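PDB 1K38: beta-lactamase OXA-2 from Salmonella typhimurium, which hydrolyses the beta-lactam ring of penicillins such as oxacillin, as a class D serine beta-lactamase that confers antibiotic resistance. Local coordinates for residues 191-194 with 195-198; 217-221 with 222-226. One frame throughout, in Å; residues are numbered along the deposited sequence.

Contact 1 of 2, residues 191-194 with 195-198; sequences GWEG and RMGW
Glu193 folds its carboxylate back over the turn of a beta hairpin and meets the backbone amides of Arg195 and Met196 with one oxygen. Glu193 OE1 takes Arg195 N on its syn lone pair at 2.7 Å, whereas Met196 N, at 2.8 Å from the same OE1, comes in from above the carboxylate plane. The side chain gets there because CG sits between the backbone N and the carbonyl carbon (chi1 43°) and the chain bends again at chi2. Two amides sharing one oxygen fix the carboxylate and close the turn; Gly194, which takes a positive phi of 118° there, puts its N over one face of the Trp192 ring, toward the rim.

The paired strand ends form the tight part. Trp198 N bonds to Gly191 O at 2.8 Å, nearly straight, and Gly191 N returns a bond to Trp198 O. Trp192 and Gly197 form the next, non-hydrogen-bonded antiparallel pair, and Met196 O touches Trp192 CD1 at 3.3 Å and takes a weak bond from Glu193 N.

The exposed side belongs to Arg195. Its NE is 3.5 Å from Glu193 OE2, a salt bridge of charge alone, because the oxygen lies well out of the guanidinium plane and no N-H points at it. Arg195 NH1, however, reaches a lone pair of Glu193 O in the carbonyl plane at 2.9 Å.

Gly191, which probably binds substrate, lies near Ser51, the predicted acyl-ester residue. The hairpin joins strands 184-192 and 196-205; strand 208-217 flanks the latter, touching Met196 and Trp198, while Trp192 NE1 bonds to Thr218 OG1 just past that strand's end.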
loop_
_atom_site.group_PDB
_atom_site.type_symbol
_atom_site.label_atom_id
_atom_site.label_comp_id
_atom_site.label_asym_id
_atom_site.label_seq_id
_atom_site.Cartn_x
_atom_site.Cartn_y
_atom_site.Cartn_z
ATOM N N GLY A 191 4.382 -3.330 -18.603
ATOM C CA GLY A 191 3.656 -3.899 -19.720
ATOM C C GLY A 191 4.622 -4.224 -20.842
ATOM O O GLY A 191 5.630 -3.534 -21.012
ATOM N N TRP A 192 4.336 -5.293 -21.583
ATOM C CA TRP A 192 5.154 -5.696 -22.727
ATOM C C TRP A 192 4.348 -6.615 -23.628
ATOM O O TRP A 192 3.800 -7.614 -23.168
ATOM C CB TRP A 192 6.425 -6.431 -22.289
ATOM C CG TRP A 192 7.321 -6.777 -23.451
ATOM C CD1 TRP A 192 7.806 -5.915 -24.394
ATOM C CD2 TRP A 192 7.849 -8.070 -23.784
ATOM N NE1 TRP A 192 8.602 -6.586 -25.290
ATOM C CE2 TRP A 192 8.647 -7.909 -24.941
ATOM C CE3 TRP A 192 7.727 -9.347 -23.218
ATOM C CZ2 TRP A 192 9.321 -8.980 -25.542
ATOM C CZ3 TRP A 192 8.399 -10.413 -23.816
ATOM C CH2 TRP A 192 9.186 -10.219 -24.966
ATOM N N GLU A 193 4.269 -6.278 -24.909
ATOM C CA GLU A 193 3.530 -7.123 -25.833
ATOM C C GLU A 193 4.407 -7.636 -26.969
ATOM O O GLU A 193 3.904 -8.092 -27.992
ATOM C CB GLU A 193 2.301 -6.387 -26.378
ATOM C CG GLU A 193 2.520 -4.939 -26.775
ATOM C CD GLU A 193 3.478 -4.784 -27.931
ATOM O OE1 GLU A 193 4.682 -5.046 -27.744
ATOM O OE2 GLU A 193 3.021 -4.403 -29.030
ATOM N N GLY A 194 5.722 -7.559 -26.778
ATOM C CA GLY A 194 6.640 -8.052 -27.787
ATOM C C GLY A 194 7.584 -7.039 -28.408
ATOM O O GLY A 194 8.780 -7.302 -28.528
ATOM N N ARG A 195 7.062 -5.884 -28.805
ATOM C CA ARG A 195 7.899 -4.864 -29.436
ATOM C C ARG A 195 7.809 -3.511 -28.746
ATOM O O ARG A 195 8.553 -2.587 -29.081
ATOM C CB ARG A 195 7.498 -4.694 -30.905
ATOM C CG ARG A 195 6.087 -4.147 -31.100
ATOM C CD ARG A 195 5.208 -5.155 -31.809
ATOM N NE ARG A 195 5.110 -6.406 -31.063
ATOM C CZ ARG A 195 4.633 -7.541 -31.564
ATOM N NH1 ARG A 195 4.581 -8.630 -30.809
ATOM N NH2 ARG A 195 4.220 -7.590 -32.823
ATOM N N MET A 196 6.893 -3.411 -27.790
ATOM C CA MET A 196 6.646 -2.179 -27.044
ATOM C C MET A 196 6.601 -2.470 -25.547
ATOM O O MET A 196 5.896 -3.379 -25.117
ATOM C CB MET A 196 5.303 -1.586 -27.495
ATOM C CG MET A 196 4.584 -0.752 -26.446
ATOM S SD MET A 196 4.817 1.009 -26.688
ATOM C CE MET A 196 6.547 1.106 -26.963
ATOM N N GLY A 197 7.339 -1.692 -24.757
ATOM C CA GLY A 197 7.345 -1.904 -23.319
ATOM C C GLY A 197 6.909 -0.663 -22.559
ATOM O O GLY A 197 7.222 0.455 -22.967
ATOM N N TRP A 198 6.192 -0.860 -21.456
ATOM C CA TRP A 198 5.693 0.244 -20.628
ATOM C C TRP A 198 6.067 0.141 -19.157
ATOM O O TRP A 198 6.363 -0.929 -18.640
ATOM C CB TRP A 198 4.159 0.262 -20.554
ATOM C CG TRP A 198 3.342 0.538 -21.754
ATOM C CD1 TRP A 198 2.836 -0.380 -22.629
ATOM C CD2 TRP A 198 2.772 1.800 -22.117
ATOM N NE1 TRP A 198 1.970 0.232 -23.510
ATOM C CE2 TRP A 198 1.914 1.570 -23.217
ATOM C CE3 TRP A 198 2.898 3.103 -21.614
ATOM C CZ2 TRP A 198 1.182 2.597 -23.826
ATOM C CZ3 TRP A 198 2.168 4.125 -22.220
ATOM C CH2 TRP A 198 1.321 3.863 -23.315
#

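Contact 2 of 2, residues 217-221 with 222-226; sequences DTPNR and MDDLF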
loop_
_atom_site.group_PDB
_atom_site.type_symbol
_atom_site.label_atom_id
_atom_site.label_comp_id
_atom_site.label_asym_id
_atom_site.label_seq_id
_atom_site.Cartn_x
_atom_site.Cartn_y
_atom_site.Cartn_z
ATOM N N ASP A 217 10.540 1.156 -27.418
ATOM C CA ASP A 217 10.500 0.042 -28.348
ATOM C C ASP A 217 11.434 -1.003 -27.748
ATOM O O ASP A 217 12.354 -0.662 -27.002
ATOM C CB ASP A 217 11.008 0.464 -29.727
ATOM C CG ASP A 217 10.158 1.540 -30.350
ATOM O OD1 ASP A 217 8.933 1.527 -30.116
ATOM O OD2 ASP A 217 10.709 2.387 -31.086
ATOM N N THR A 218 11.201 -2.272 -28.065
ATOM C CA THR A 218 12.049 -3.335 -27.533
ATOM C C THR A 218 12.614 -4.222 -28.640
ATOM O O THR A 218 12.222 -5.378 -28.783
ATOM C CB THR A 218 11.279 -4.224 -26.530
ATOM O OG1 THR A 218 10.179 -4.863 -27.191
ATOM C CG2 THR A 218 10.754 -3.383 -25.369
ATOM N N PRO A 219 13.545 -3.682 -29.444
ATOM C CA PRO A 219 14.146 -4.462 -30.532
ATOM C C PRO A 219 14.901 -5.692 -30.032
ATOM O O PRO A 219 15.060 -6.671 -30.763
ATOM C CB PRO A 219 15.063 -3.450 -31.218
ATOM C CG PRO A 219 15.431 -2.515 -30.109
ATOM C CD PRO A 219 14.112 -2.324 -29.402
ATOM N N ASN A 220 15.364 -5.643 -28.788
ATOM C CA ASN A 220 16.084 -6.777 -28.223
ATOM C C ASN A 220 15.154 -7.636 -27.372
ATOM O O ASN A 220 15.600 -8.463 -26.576
ATOM C CB ASN A 220 17.274 -6.288 -27.405
ATOM C CG ASN A 220 18.204 -5.413 -28.217
ATOM O OD1 ASN A 220 18.725 -5.830 -29.253
ATOM N ND2 ASN A 220 18.414 -4.185 -27.755
ATOM N N ARG A 221 13.854 -7.419 -27.552
ATOM C CA ARG A 221 12.822 -8.168 -26.850
ATOM C C ARG A 221 13.021 -8.204 -25.333
ATOM O O ARG A 221 13.099 -7.157 -24.694
ATOM C CB ARG A 221 12.753 -9.587 -27.423
ATOM C CG ARG A 221 12.715 -9.638 -28.960
ATOM C CD ARG A 221 11.516 -8.892 -29.549
ATOM N NE ARG A 221 11.500 -8.976 -31.010
ATOM C CZ ARG A 221 10.605 -8.379 -31.792
ATOM N NH1 ARG A 221 9.635 -7.643 -31.264
ATOM N NH2 ARG A 221 10.679 -8.517 -33.111
ATOM N N MET A 222 13.106 -9.397 -24.754
ATOM C CA MET A 222 13.278 -9.521 -23.307
ATOM C C MET A 222 14.487 -8.778 -22.743
ATOM O O MET A 222 14.434 -8.256 -21.629
ATOM C CB MET A 222 13.362 -10.995 -22.896
ATOM C CG MET A 222 12.069 -11.771 -23.086
ATOM S SD MET A 222 11.571 -12.642 -21.582
ATOM C CE MET A 222 10.425 -11.455 -20.897
ATOM N N ASP A 223 15.574 -8.731 -23.507
ATOM C CA ASP A 223 16.789 -8.062 -23.061
ATOM C C ASP A 223 16.643 -6.553 -22.863
ATOM O O ASP A 223 17.510 -5.924 -22.262
ATOM C CB ASP A 223 17.940 -8.331 -24.038
ATOM C CG ASP A 223 18.323 -9.800 -24.102
ATOM O OD1 ASP A 223 18.452 -10.430 -23.031
ATOM O OD2 ASP A 223 18.505 -10.321 -25.222
ATOM N N ASP A 224 15.556 -5.970 -23.366
ATOM C CA ASP A 224 15.335 -4.529 -23.215
ATOM C C ASP A 224 14.405 -4.179 -22.058
ATOM O O ASP A 224 14.311 -3.018 -21.674
ATOM C CB ASP A 224 14.724 -3.919 -24.483
ATOM C CG ASP A 224 15.711 -3.798 -25.619
ATOM O OD1 ASP A 224 16.930 -3.774 -25.353
ATOM O OD2 ASP A 224 15.254 -3.702 -26.782
ATOM N N LEU A 225 13.727 -5.174 -21.500
ATOM C CA LEU A 225 12.770 -4.910 -20.434
ATOM C C LEU A 225 13.310 -4.190 -19.202
ATOM O O LEU A 225 12.601 -3.380 -18.607
ATOM C CB LEU A 225 12.067 -6.210 -20.032
ATOM C CG LEU A 225 11.313 -6.859 -21.204
ATOM C CD1 LEU A 225 10.499 -8.031 -20.701
ATOM C CD2 LEU A 225 10.401 -5.836 -21.879
ATOM N N PHE A 226 14.557 -4.455 -18.821
ATOM C CA PHE A 226 15.112 -3.790 -17.645
ATOM C C PHE A 226 15.200 -2.277 -17.838
ATOM O O PHE A 226 15.218 -1.518 -16.869
ATOM C CB PHE A 226 16.513 -4.331 -17.314
ATOM C CG PHE A 226 17.603 -3.782 -18.196
ATOM C CD1 PHE A 226 17.804 -4.283 -19.482
ATOM C CD2 PHE A 226 18.414 -2.743 -17.745
ATOM C CE1 PHE A 226 18.800 -3.753 -20.305
ATOM C CE2 PHE A 226 19.411 -2.208 -18.564
ATOM C CZ PHE A 226 19.600 -2.717 -19.844
#
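A type I beta turn from Thr218 to Arg221 runs directly into four residues, 222-225, with helical backbone angles but without the regular bonding of a helix, and the carboxylate of Asp224 ties the two together. Asp224 OD2 accepts Asn220 N at 2.8 Å, from above the carboxylate plane. The other oxygen, Asp224 OD1, is met by Asn220 ND2 at 2.9 Å on its syn lone pair; this bond is nearly straight, and the oxygen lies in the plane of the amide. Asn220 therefore grips both carboxylate oxygens, with its amide turned 72° from the carboxylate, and CG beside its own backbone N (chi1 -56°) brings ND2 to the same acceptor group as the main-chain N. Pro219 lays its ring carbon CD 3.2 Å from Asp224 OD2, bordering the buried acid.

Backbone bonds complete the link: Asp224 N reaches Arg221 O at 3.0 Å, and Asp223 N reaches Asn220 O at 3.1 Å. Arg221 has a positive phi, 51°, where the chain swings from the turn into the helical residues. The charge of Asp224 is met by Lys227, whose NZ forms a salt bridge with OD1.

The whole element is the connection from strand 208-217 to helix 226-238. At the strand end Asp217 pairs with Arg42, and on the hairpin side Met222 packs on Trp192 of strand 184-192.

In the fold
Contact 1 comes first along the chain, and the remainder of strand 196-205 and nearly all of 208-217 separate it from contact 2; their centres are 8 Å apart. Both lie at one end of the mixed sheet, where strands 184-192 and 196-205 turn back and where 208-217 leaves for helix 226-238. They meet directly: Arg195 O lies 2.9 Å from Thr218 N, a probable hydrogen bond that carries the sheet pairing past the strand ends, Gly194 O probably accepts Arg221 NH1, and Leu225 CD2 packs 3.6 Å from Trp192 CG. The connection 218-225 thus backs the hairpin tip next to the probable substrate site that includes Gly191.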